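Local coordinates for protein ectonucleoside triphosphate diphosphohydrolase 4 (Homo sapiens, PDB 6WG5) that belongs to the GDA1/CD39 family of nucleoside phosphatases, whose two-lobed architecture is of the actin-like ATPase type, at residues E257-H265 with Y486-Q497; R396-A404 with V461-A469. All blocks are in the same frame, centred on the assembly; numbering follows the deposited sequence.

Interaction 1. Residues E257-H265 with Y486-Q497; sequences EFNLGCDVH and YRTRFLPLRDIQ
Tyr-486 lays the CE2 side of its ring against Phe-258, with Tyr-486 CE2 3.7 Å from Phe-258 CB; the two ring planes stand at 89° and the rings meet obliquely. Leu-260 CD2 reaches the edge of the same tyrosine. The guanidinium of Arg-489 lies between the rings of Tyr-486 and Phe-490, one on each face. Tyr-486 O, bonded by Arg-489 NH2 (3.1 Å, 173°), lies in the guanidinium plane, as does a water on NE, and together they hold the group's orientation. That water accepts from Arg-489 NE and donates to Asn-259 O and Gly-261 O, joining the two segments. A second water connects Tyr-486 OH with Asn-259 N. Farther along, Cys-262 O meets the edge of the Phe-490 ring, 3.3 Å from Phe-490 CD1. The Cys-262 chi1 of 57° sets SG between the backbone N and carbonyl carbon, 4.0 Å from Pro-492 CB. Asn-259 OD1 accepts from Gly-261 N (3.0 Å), an Asx turn that bends the chain as it leaves strand 255-259. The loop thus packs on the link between helices 479-487 and 492-496, with its type I turn from Thr-488 to Leu-491, joining an outer strand of the mixed sheet to that link.

Interaction 2. Residues R396-A404 with V461-A469; sequences RMGGDYNAA and VNYKSLKTA
Tyr-401 N donates to Leu-466 O in a bond of 2.9 Å that is almost straight at 177°. Two residues before Tyr-401, Gly-399 O accepts from Thr-468 N (2.8 Å), and these two backbone bonds flank the single bridge between Asp-400 and Lys-467. Thr-468 adds a side-chain bond: with OG1 between its backbone N and carbonyl carbon (chi1 68°), the hydroxyl accepts from Gly-399 N at 3.0 Å. The same OG1 donates to a water, which in turn donates to Gly-399 O and Met-397 O. Gly-399 has a phi of 109°, part of a backbone conformation in which a CB would press on the preceding carbonyl oxygen. Beyond the bridge, another water accepts from Leu-466 N and lies near Tyr-401 O and Tyr-463 O, where the segments diverge. The Asp-400 carboxylate lies against the Lys-467 chain, its OD1 3.5 Å from Lys-467 CG. Apolar packing begins with Leu-466 CD2, 3.7 Å from Tyr-401 CB and oblique to the tyrosine ring. At the far end Ala-403 CB touches Val-461 CG1 at 3.9 Å, just after Asn-402, whose OD1 caps helix 403-414 by accepting from Lys-405 N. Strand 466-468 pairs on its other side with strand 381-385, while Tyr-401 packs on Met-449 and Phe-450 of helix 436-456 and its hydroxyl bonds to His-454.

Overall arrangement
From the N terminus, the chain first reaches 257-265, where strand 255-259 forms one outer edge of a six-stranded mixed sheet. Residues 396-404 and 461-469 come next, and interaction 2 closes a loop of 56 intervening residues, 41 of them helical, at strand 466-468 on the other outer edge. The chain then runs through helix 479-487 to 486-497, so interaction 1 closes a loop of 220 residues within which interaction 2 is nested; the two do not cross. Their centres are 36 Å apart and their nearest atoms about 18 Å. Both reach the same sheet, at its two outermost strands, tying separate helical parts of the fold to its opposite margins.

Interaction 1. Residues E257-H265 with Y486-Q497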
# COMPACT_ATOMS: atom_id res chain seq x y z
N GLU A 257 -8.83 5.39 -13.85
CA GLU A 257 -9.16 6.77 -14.18
C GLU A 257 -10.41 7.16 -13.40
O GLU A 257 -11.48 6.56 -13.59
CB GLU A 257 -9.38 6.93 -15.68
CG GLU A 257 -8.09 7.02 -16.47
CD GLU A 257 -8.23 6.55 -17.90
OE1 GLU A 257 -7.45 5.67 -18.31
OE2 GLU A 257 -9.13 7.05 -18.61
N PHE A 258 -10.27 8.14 -12.52
CA PHE A 258 -11.34 8.53 -11.61
C PHE A 258 -11.32 10.03 -11.41
O PHE A 258 -10.38 10.73 -11.83
CB PHE A 258 -11.20 7.80 -10.27
CG PHE A 258 -9.87 7.99 -9.61
CD1 PHE A 258 -9.67 9.03 -8.71
CD2 PHE A 258 -8.81 7.14 -9.89
CE1 PHE A 258 -8.44 9.21 -8.10
CE2 PHE A 258 -7.59 7.32 -9.28
CZ PHE A 258 -7.40 8.36 -8.39
N ASN A 259 -12.36 10.53 -10.75
CA ASN A 259 -12.53 11.95 -10.48
C ASN A 259 -12.84 12.12 -9.00
O ASN A 259 -13.85 11.61 -8.51
CB ASN A 259 -13.66 12.54 -11.33
CG ASN A 259 -13.75 14.05 -11.23
OD1 ASN A 259 -13.09 14.67 -10.39
ND2 ASN A 259 -14.58 14.65 -12.07
N LEU A 260 -11.96 12.82 -8.28
CA LEU A 260 -12.14 13.01 -6.85
C LEU A 260 -13.05 14.18 -6.51
O LEU A 260 -13.53 14.27 -5.38
CB LEU A 260 -10.79 13.23 -6.17
CG LEU A 260 -10.02 11.98 -5.75
CD1 LEU A 260 -8.59 12.35 -5.38
CD2 LEU A 260 -10.71 11.30 -4.59
N GLY A 261 -13.30 15.08 -7.46
CA GLY A 261 -14.16 16.22 -7.21
C GLY A 261 -15.63 15.85 -7.25
O GLY A 261 -16.01 14.74 -7.62
N CYS A 262 -16.46 16.81 -6.85
CA CYS A 262 -17.90 16.62 -6.85
C CYS A 262 -18.54 16.94 -8.19
O CYS A 262 -19.66 16.48 -8.45
CB CYS A 262 -18.55 17.48 -5.76
SG CYS A 262 -18.19 19.24 -5.89
N ASP A 263 -17.87 17.72 -9.03
CA ASP A 263 -18.40 18.11 -10.34
C ASP A 263 -17.81 17.18 -11.39
O ASP A 263 -16.62 17.25 -11.69
CB ASP A 263 -18.05 19.57 -10.63
CG ASP A 263 -18.79 20.11 -11.84
OD1 ASP A 263 -19.21 19.30 -12.70
OD2 ASP A 263 -18.95 21.35 -11.94
N VAL A 264 -18.66 16.32 -11.96
CA VAL A 264 -18.22 15.38 -12.98
C VAL A 264 -17.75 16.08 -14.25
O VAL A 264 -17.12 15.44 -15.10
CB VAL A 264 -19.35 14.37 -13.31
CG1 VAL A 264 -19.66 13.50 -12.11
CG2 VAL A 264 -20.60 15.10 -13.79
N HIS A 265 -18.05 17.37 -14.40
CA HIS A 265 -17.68 18.11 -15.60
C HIS A 265 -16.38 18.89 -15.45
O HIS A 265 -15.92 19.47 -16.44
CB HIS A 265 -18.82 19.07 -15.98
CG HIS A 265 -20.07 18.37 -16.42
ND1 HIS A 265 -21.30 18.63 -15.86
CD2 HIS A 265 -20.27 17.41 -17.35
CE1 HIS A 265 -22.21 17.87 -16.44
NE2 HIS A 265 -21.61 17.12 -17.35
N TYR A 486 -13.18 8.86 -1.51
CA TYR A 486 -13.72 8.65 -2.85
C TYR A 486 -15.23 8.41 -2.81
O TYR A 486 -15.96 8.92 -3.67
CB TYR A 486 -13.02 7.48 -3.52
CG TYR A 486 -13.42 7.28 -4.97
CD1 TYR A 486 -14.28 6.25 -5.34
CD2 TYR A 486 -12.97 8.14 -5.96
CE1 TYR A 486 -14.66 6.08 -6.66
CE2 TYR A 486 -13.34 7.98 -7.27
CZ TYR A 486 -14.18 6.95 -7.62
OH TYR A 486 -14.56 6.78 -8.94
N ARG A 487 -15.71 7.64 -1.83
CA ARG A 487 -17.14 7.33 -1.78
C ARG A 487 -17.99 8.54 -1.44
O ARG A 487 -19.14 8.63 -1.88
CB ARG A 487 -17.40 6.20 -0.78
CG ARG A 487 -16.75 4.85 -1.14
CD ARG A 487 -17.15 4.36 -2.53
NE ARG A 487 -18.60 4.29 -2.71
CZ ARG A 487 -19.35 3.22 -2.46
NH1 ARG A 487 -18.80 2.10 -2.01
NH2 ARG A 487 -20.66 3.27 -2.66
N THR A 488 -17.45 9.49 -0.67
CA THR A 488 -18.19 10.67 -0.24
C THR A 488 -17.91 11.89 -1.12
O THR A 488 -18.26 13.01 -0.74
CB THR A 488 -17.86 11.01 1.21
OG1 THR A 488 -16.46 11.30 1.34
CG2 THR A 488 -18.23 9.86 2.14
N ARG A 489 -17.32 11.69 -2.30
CA ARG A 489 -16.83 12.81 -3.09
C ARG A 489 -17.94 13.71 -3.62
O ARG A 489 -17.66 14.84 -4.02
CB ARG A 489 -15.99 12.29 -4.26
CG ARG A 489 -16.78 11.53 -5.32
CD ARG A 489 -15.84 10.69 -6.17
NE ARG A 489 -16.46 10.18 -7.39
CZ ARG A 489 -17.14 9.03 -7.47
NH1 ARG A 489 -17.66 8.66 -8.63
NH2 ARG A 489 -17.31 8.27 -6.39
N PHE A 490 -19.19 13.24 -3.61
CA PHE A 490 -20.30 14.04 -4.14
C PHE A 490 -21.05 14.81 -3.06
O PHE A 490 -21.82 15.72 -3.41
CB PHE A 490 -21.29 13.14 -4.89
CG PHE A 490 -20.75 12.61 -6.20
CD1 PHE A 490 -20.17 13.47 -7.12
CD2 PHE A 490 -20.83 11.27 -6.51
CE1 PHE A 490 -19.67 13.00 -8.32
CE2 PHE A 490 -20.34 10.78 -7.70
CZ PHE A 490 -19.76 11.65 -8.61
N LEU A 491 -20.85 14.50 -1.79
CA LEU A 491 -21.54 15.23 -0.72
C LEU A 491 -21.42 16.74 -0.85
O LEU A 491 -22.43 17.43 -0.62
CB LEU A 491 -21.00 14.78 0.64
CG LEU A 491 -21.43 13.40 1.15
CD1 LEU A 491 -20.80 13.13 2.50
CD2 LEU A 491 -22.95 13.28 1.23
N PRO A 492 -20.27 17.32 -1.20
CA PRO A 492 -20.20 18.78 -1.36
C PRO A 492 -21.25 19.33 -2.32
O PRO A 492 -21.55 20.53 -2.27
CB PRO A 492 -18.78 19.02 -1.89
CG PRO A 492 -18.08 17.68 -1.88
CD PRO A 492 -18.92 16.72 -1.12
N LEU A 493 -21.80 18.48 -3.19
CA LEU A 493 -22.85 18.95 -4.10
C LEU A 493 -24.05 19.49 -3.33
O LEU A 493 -24.73 20.41 -3.80
CB LEU A 493 -23.31 17.83 -5.03
CG LEU A 493 -22.50 17.55 -6.29
CD1 LEU A 493 -23.22 16.51 -7.13
CD2 LEU A 493 -22.25 18.81 -7.12
N ARG A 494 -24.34 18.92 -2.16
CA ARG A 494 -25.44 19.43 -1.34
C ARG A 494 -25.25 20.92 -1.06
O ARG A 494 -26.08 21.75 -1.45
CB ARG A 494 -25.53 18.64 -0.04
CG ARG A 494 -25.76 17.16 -0.23
CD ARG A 494 -26.55 16.59 0.94
NE ARG A 494 -27.94 17.04 0.91
CZ ARG A 494 -28.78 16.93 1.93
NH1 ARG A 494 -30.03 17.36 1.81
NH2 ARG A 494 -28.38 16.40 3.08
N ASP A 495 -24.15 21.28 -0.41
CA ASP A 495 -23.95 22.67 -0.02
C ASP A 495 -23.83 23.59 -1.23
O ASP A 495 -24.27 24.74 -1.17
CB ASP A 495 -22.71 22.79 0.87
CG ASP A 495 -22.75 21.86 2.06
OD1 ASP A 495 -23.36 22.22 3.08
OD2 ASP A 495 -22.16 20.76 1.97
N ILE A 496 -23.24 23.10 -2.32
CA ILE A 496 -22.94 23.95 -3.47
C ILE A 496 -24.14 24.05 -4.40
O ILE A 496 -24.73 25.12 -4.56
CB ILE A 496 -21.70 23.43 -4.23
CG1 ILE A 496 -20.48 23.46 -3.31
CG2 ILE A 496 -21.45 24.26 -5.49
CD1 ILE A 496 -19.21 22.90 -3.92
N GLN A 497 -24.51 22.93 -5.02
CA GLN A 497 -25.50 22.93 -6.10
C GLN A 497 -26.90 22.56 -5.61
O GLN A 497 -27.55 21.68 -6.18
CB GLN A 497 -25.05 21.99 -7.22
CG GLN A 497 -23.84 22.48 -7.99
CD GLN A 497 -23.59 21.67 -9.26
OE1 GLN A 497 -24.05 20.53 -9.38
NE2 GLN A 497 -22.86 22.26 -10.20
O HOH W 1 -16.15 12.73 -9.22
O HOH W 2 -14.70 8.74 -10.88
O HOH W 3 -15.10 15.97 -3.71
O HOH W 4 -22.09 19.90 -12.52

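Interaction 2. Residues R396-A404 with V461-A469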
# COMPACT_ATOMS: atom_id res chain seq x y z
N ARG A 396 20.12 1.54 9.71
CA ARG A 396 19.86 2.78 10.45
C ARG A 396 19.95 4.01 9.56
O ARG A 396 20.47 5.05 9.95
CB ARG A 396 20.83 2.90 11.63
CG ARG A 396 20.67 1.81 12.68
CD ARG A 396 19.39 2.00 13.47
NE ARG A 396 19.63 1.91 14.91
CZ ARG A 396 18.77 2.29 15.84
NH1 ARG A 396 17.59 2.80 15.50
NH2 ARG A 396 19.09 2.17 17.13
N MET A 397 19.42 3.90 8.34
CA MET A 397 19.38 5.02 7.42
C MET A 397 18.03 5.09 6.71
O MET A 397 17.96 5.34 5.50
CB MET A 397 20.52 4.95 6.41
CG MET A 397 20.75 3.57 5.82
SD MET A 397 21.95 3.63 4.49
CE MET A 397 23.40 4.24 5.35
N GLY A 398 16.96 4.88 7.46
CA GLY A 398 15.63 5.12 6.92
C GLY A 398 15.44 6.57 6.53
O GLY A 398 16.11 7.48 7.03
N GLY A 399 14.49 6.79 5.62
CA GLY A 399 14.21 8.13 5.13
C GLY A 399 14.65 8.32 3.70
O GLY A 399 14.47 7.43 2.87
N ASP A 400 15.24 9.48 3.40
CA ASP A 400 15.67 9.76 2.04
C ASP A 400 16.69 8.72 1.58
O ASP A 400 17.73 8.53 2.22
CB ASP A 400 16.27 11.16 1.96
CG ASP A 400 15.23 12.25 2.17
OD1 ASP A 400 14.02 11.94 2.12
OD2 ASP A 400 15.63 13.42 2.38
N TYR A 401 16.37 8.05 0.48
CA TYR A 401 17.21 6.98 -0.04
C TYR A 401 18.37 7.55 -0.85
O TYR A 401 18.21 8.52 -1.59
CB TYR A 401 16.37 6.04 -0.90
CG TYR A 401 17.16 4.99 -1.64
CD1 TYR A 401 17.56 3.82 -1.00
CD2 TYR A 401 17.48 5.14 -2.98
CE1 TYR A 401 18.27 2.85 -1.67
CE2 TYR A 401 18.19 4.17 -3.66
CZ TYR A 401 18.58 3.03 -3.00
OH TYR A 401 19.29 2.06 -3.66
N ASN A 402 19.54 6.93 -0.70
CA ASN A 402 20.72 7.28 -1.48
C ASN A 402 21.44 5.98 -1.82
O ASN A 402 21.96 5.30 -0.92
CB ASN A 402 21.63 8.24 -0.73
CG ASN A 402 22.88 8.58 -1.51
OD1 ASN A 402 23.86 7.83 -1.51
ND2 ASN A 402 22.87 9.73 -2.17
N ALA A 403 21.48 5.63 -3.11
CA ALA A 403 22.02 4.34 -3.52
C ALA A 403 23.44 4.14 -3.01
O ALA A 403 23.76 3.10 -2.42
CB ALA A 403 21.96 4.21 -5.04
N ALA A 404 24.31 5.13 -3.24
CA ALA A 404 25.71 4.98 -2.84
C ALA A 404 25.83 4.69 -1.35
O ALA A 404 26.52 3.75 -0.94
CB ALA A 404 26.49 6.25 -3.20
N VAL A 461 20.00 4.82 -10.72
CA VAL A 461 20.84 4.64 -9.54
C VAL A 461 20.97 5.95 -8.78
O VAL A 461 21.01 5.98 -7.54
CB VAL A 461 22.22 4.08 -9.94
CG1 VAL A 461 23.17 4.08 -8.75
CG2 VAL A 461 22.07 2.68 -10.51
N ASN A 462 21.03 7.07 -9.50
CA ASN A 462 21.14 8.38 -8.90
C ASN A 462 19.80 8.95 -8.45
O ASN A 462 19.74 10.14 -8.10
CB ASN A 462 21.80 9.35 -9.88
CG ASN A 462 21.01 9.51 -11.16
OD1 ASN A 462 20.63 8.52 -11.80
ND2 ASN A 462 20.74 10.75 -11.54
N TYR A 463 18.73 8.16 -8.44
CA TYR A 463 17.42 8.67 -8.07
C TYR A 463 17.47 9.27 -6.66
O TYR A 463 17.93 8.62 -5.72
CB TYR A 463 16.38 7.56 -8.14
CG TYR A 463 14.95 8.06 -8.10
CD1 TYR A 463 14.13 7.81 -7.01
CD2 TYR A 463 14.42 8.79 -9.16
CE1 TYR A 463 12.82 8.27 -6.98
CE2 TYR A 463 13.12 9.25 -9.14
CZ TYR A 463 12.33 8.98 -8.04
OH TYR A 463 11.03 9.44 -8.01
N LYS A 464 16.99 10.50 -6.53
CA LYS A 464 17.09 11.24 -5.28
C LYS A 464 15.74 11.49 -4.61
O LYS A 464 15.71 12.14 -3.56
CB LYS A 464 17.78 12.59 -5.52
CG LYS A 464 19.23 12.49 -6.00
CD LYS A 464 20.15 11.93 -4.92
CE LYS A 464 21.36 11.23 -5.51
NZ LYS A 464 21.43 9.80 -5.09
N SER A 465 14.64 10.99 -5.17
CA SER A 465 13.31 11.35 -4.72
C SER A 465 12.55 10.19 -4.09
O SER A 465 11.31 10.22 -4.04
CB SER A 465 12.51 11.94 -5.88
OG SER A 465 13.23 12.99 -6.50
N LEU A 466 13.25 9.17 -3.61
CA LEU A 466 12.62 8.09 -2.85
C LEU A 466 12.81 8.35 -1.36
O LEU A 466 13.92 8.64 -0.91
CB LEU A 466 13.22 6.73 -3.21
CG LEU A 466 12.75 5.57 -2.32
CD1 LEU A 466 11.26 5.32 -2.52
CD2 LEU A 466 13.55 4.30 -2.57
N LYS A 467 11.72 8.25 -0.60
CA LYS A 467 11.77 8.34 0.85
C LYS A 467 11.16 7.07 1.42
O LYS A 467 9.97 6.80 1.22
CB LYS A 467 11.03 9.56 1.37
CG LYS A 467 11.33 9.84 2.84
CD LYS A 467 10.24 10.64 3.53
CE LYS A 467 10.15 12.07 3.00
NZ LYS A 467 9.57 12.99 4.02
N THR A 468 11.98 6.28 2.11
CA THR A 468 11.48 5.12 2.82
C THR A 468 10.93 5.56 4.17
O THR A 468 11.49 6.45 4.81
CB THR A 468 12.58 4.07 3.00
OG1 THR A 468 13.57 4.56 3.91
CG2 THR A 468 13.23 3.75 1.67
N ALA A 469 9.83 4.95 4.58
CA ALA A 469 9.14 5.40 5.78
C ALA A 469 8.17 4.32 6.24
O ALA A 469 7.76 3.46 5.46
CB ALA A 469 8.38 6.71 5.53
O HOH W 5 16.17 5.29 2.88
O HOH W 6 16.11 8.63 -3.46
O HOH W 7 23.74 7.41 -4.41